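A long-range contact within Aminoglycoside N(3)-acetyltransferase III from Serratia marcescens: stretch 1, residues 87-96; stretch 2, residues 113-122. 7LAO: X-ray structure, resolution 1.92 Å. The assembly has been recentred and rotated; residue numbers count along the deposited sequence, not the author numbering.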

# COMPACT_ATOMS: atom_id res chain seq x y z
N PRO A 87 20.62 8.29 -1.21
CA PRO A 87 20.26 7.12 -2.02
C PRO A 87 19.22 6.27 -1.31
O PRO A 87 19.14 6.22 -0.08
CB PRO A 87 21.59 6.37 -2.17
CG PRO A 87 22.67 7.39 -1.85
CD PRO A 87 22.04 8.28 -0.82
N PHE A 88 18.39 5.62 -2.12
CA PHE A 88 17.35 4.76 -1.56
C PHE A 88 17.98 3.43 -1.22
O PHE A 88 18.30 2.63 -2.11
CB PHE A 88 16.20 4.59 -2.54
CG PHE A 88 15.15 3.65 -2.06
CD1 PHE A 88 14.35 3.98 -0.99
CD2 PHE A 88 14.98 2.41 -2.66
CE1 PHE A 88 13.38 3.11 -0.55
CE2 PHE A 88 14.01 1.54 -2.22
CZ PHE A 88 13.22 1.88 -1.17
N ASP A 89 18.18 3.18 0.06
CA ASP A 89 18.78 1.94 0.53
C ASP A 89 17.70 1.12 1.20
O ASP A 89 17.00 1.62 2.09
CB ASP A 89 19.93 2.20 1.50
CG ASP A 89 20.54 0.92 2.05
OD1 ASP A 89 20.71 -0.05 1.28
OD2 ASP A 89 20.84 0.88 3.26
N LEU A 90 17.56 -0.14 0.77
CA LEU A 90 16.41 -0.95 1.18
C LEU A 90 16.37 -1.11 2.69
O LEU A 90 15.28 -1.08 3.30
CB LEU A 90 16.47 -2.33 0.51
CG LEU A 90 16.43 -2.45 -1.01
CD1 LEU A 90 16.12 -3.88 -1.40
CD2 LEU A 90 15.43 -1.50 -1.60
N ALA A 91 17.54 -1.28 3.32
CA ALA A 91 17.61 -1.59 4.74
C ALA A 91 17.53 -0.37 5.63
O ALA A 91 17.04 -0.46 6.76
CB ALA A 91 18.91 -2.35 5.05
N THR A 92 18.01 0.79 5.17
CA THR A 92 18.14 1.91 6.08
C THR A 92 17.19 3.07 5.78
O THR A 92 16.94 3.88 6.68
CB THR A 92 19.58 2.44 6.09
OG1 THR A 92 19.97 2.89 4.79
CG2 THR A 92 20.53 1.34 6.53
N SER A 93 16.65 3.17 4.58
CA SER A 93 15.88 4.36 4.25
C SER A 93 14.52 4.31 4.93
O SER A 93 13.86 3.27 4.99
CB SER A 93 15.75 4.52 2.74
OG SER A 93 16.99 4.40 2.09
N GLY A 94 14.10 5.46 5.44
CA GLY A 94 12.84 5.55 6.14
C GLY A 94 11.65 5.35 5.23
O GLY A 94 11.72 5.41 4.01
N THR A 95 10.52 5.09 5.86
CA THR A 95 9.24 4.90 5.17
C THR A 95 8.52 6.23 5.11
O THR A 95 8.80 7.14 5.90
CB THR A 95 8.39 3.88 5.91
OG1 THR A 95 8.26 4.31 7.27
CG2 THR A 95 9.12 2.58 5.92
N TYR A 96 7.63 6.37 4.17
CA TYR A 96 6.81 7.57 4.12
C TYR A 96 5.87 7.62 5.33
O TYR A 96 4.99 6.76 5.44
CB TYR A 96 6.02 7.61 2.84
CG TYR A 96 5.11 8.82 2.72
CD1 TYR A 96 5.63 10.11 2.74
CD2 TYR A 96 3.74 8.67 2.58
CE1 TYR A 96 4.80 11.21 2.62
CE2 TYR A 96 2.91 9.77 2.46
CZ TYR A 96 3.44 11.03 2.48
OH TYR A 96 2.62 12.12 2.35
N ARG A 113 11.29 -8.32 3.70
CA ARG A 113 11.97 -7.87 2.49
C ARG A 113 11.28 -6.61 2.00
O ARG A 113 10.13 -6.34 2.35
CB ARG A 113 11.95 -8.95 1.39
CG ARG A 113 12.22 -10.37 1.92
CD ARG A 113 12.43 -11.40 0.74
NE ARG A 113 13.62 -11.06 -0.04
CZ ARG A 113 14.87 -11.45 0.23
NH1 ARG A 113 15.16 -12.20 1.29
NH2 ARG A 113 15.86 -11.05 -0.58
N ARG A 114 11.99 -5.84 1.20
CA ARG A 114 11.49 -4.55 0.74
C ARG A 114 11.69 -4.44 -0.75
O ARG A 114 12.72 -4.89 -1.26
CB ARG A 114 12.20 -3.36 1.42
CG ARG A 114 11.49 -2.05 1.22
CD ARG A 114 12.31 -0.92 1.84
NE ARG A 114 11.62 0.37 1.86
CZ ARG A 114 12.09 1.41 2.54
NH1 ARG A 114 13.19 1.25 3.25
NH2 ARG A 114 11.46 2.59 2.55
N SER A 115 10.72 -3.87 -1.44
CA SER A 115 10.82 -3.77 -2.89
C SER A 115 11.67 -2.55 -3.29
O SER A 115 11.83 -1.60 -2.53
CB SER A 115 9.41 -3.70 -3.50
OG SER A 115 8.93 -2.38 -3.54
N ALA A 116 12.22 -2.60 -4.50
CA ALA A 116 13.24 -1.65 -4.93
C ALA A 116 12.69 -0.40 -5.61
O ALA A 116 13.49 0.48 -5.98
CB ALA A 116 14.25 -2.32 -5.88
N HIS A 117 11.38 -0.29 -5.82
CA HIS A 117 10.80 0.95 -6.37
C HIS A 117 10.78 1.98 -5.26
O HIS A 117 10.01 1.82 -4.31
CB HIS A 117 9.38 0.70 -6.91
CG HIS A 117 8.80 1.82 -7.73
ND1 HIS A 117 8.64 3.10 -7.23
CD2 HIS A 117 8.31 1.85 -8.99
CE1 HIS A 117 8.11 3.87 -8.17
NE2 HIS A 117 7.89 3.13 -9.24
N PRO A 118 11.63 3.00 -5.28
CA PRO A 118 11.72 3.85 -4.08
C PRO A 118 10.42 4.58 -3.77
O PRO A 118 9.99 4.60 -2.60
CB PRO A 118 12.85 4.82 -4.41
CG PRO A 118 13.55 4.23 -5.64
CD PRO A 118 12.48 3.49 -6.37
N ASP A 119 9.76 5.15 -4.77
CA ASP A 119 8.55 5.89 -4.44
C ASP A 119 7.38 4.97 -4.09
O ASP A 119 6.55 5.33 -3.25
CB ASP A 119 8.18 6.83 -5.59
CG ASP A 119 7.02 7.73 -5.24
OD1 ASP A 119 7.22 8.76 -4.56
OD2 ASP A 119 5.91 7.37 -5.62
N ALA A 120 7.30 3.78 -4.67
CA ALA A 120 6.18 2.88 -4.43
C ALA A 120 6.58 1.69 -3.57
O ALA A 120 5.86 0.70 -3.52
CB ALA A 120 5.59 2.41 -5.76
N SER A 121 7.71 1.78 -2.90
CA SER A 121 8.29 0.65 -2.19
C SER A 121 7.30 -0.09 -1.30
O SER A 121 6.51 0.51 -0.56
CB SER A 121 9.47 1.16 -1.36
OG SER A 121 10.05 0.12 -0.63
N MET A 122 7.37 -1.42 -1.35
CA MET A 122 6.49 -2.28 -0.57
C MET A 122 7.34 -3.12 0.38
O MET A 122 8.46 -3.47 0.05
CB MET A 122 5.69 -3.23 -1.47
CG MET A 122 4.89 -2.53 -2.52
SD MET A 122 3.30 -1.93 -1.86
CE MET A 122 2.77 -1.05 -3.32

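A single buried arginine, Arg-114, clamps the carbonyls of an irregular loop, while the ring of Phe-88 from that loop packs beside it against Pro-118; together the two stretches bury 415 Å². Arg-114 leaves a short strand with its CA-to-CB bond toward the loop and all of chi1 to chi3 in t, so the extended chain carries the guanidinium in among the backbone oxygens of stretch 1. There Arg-114 NH1 donates to Leu-90 O at 3.1 Å and, more tightly, to Ser-93 O at 2.7 Å, while Arg-114 NH2 donates to Gly-94 O at 3.2 Å. All three acceptors lie near the guanidinium plane, where its N-H bonds point, and arginine suits the site because one planar group can serve several carbonyls. Within its own stretch, Arg-114 NE donates to Ser-121 OG at 3.0 Å, and that hydroxyl donates in turn to Ser-115 O at 3.1 Å, tying the arginine to its own stretch.

The loop is braced internally: Ser-93 N donates to Asp-89 O at 3.0 Å, and Asp-89 N to Ser-93 OG at 2.7 Å. Thr-92 OG1 adds a bond to Asp-89 OD2 at 2.7 Å; both residues have CA-to-CB bonds directed away from stretch 2.

Phe-88, chi1 t, supplies the apolar part. Pro-118 lies over one ring face, its CA 3.7 Å from the centroid of the Phe-88 ring and 7° off the normal, a CH-pi contact, with Pro-118 CB 3.5 Å from Phe-88 CG; the flat aromatic face suits C-H groups, and proline's compact ring lets both carbons lie close. The ring edge meets Ser-121 OG, 3.7 Å from Phe-88 CZ. Phe-88 CE1 in turn sits over a guanidinium face, 3.7 Å from Arg-114 NH2, leaving the in-plane hydrogen bonds unobstructed. Leu-90, more exposed, reaches in with CD2, 4.0 Å from Ala-116 CA.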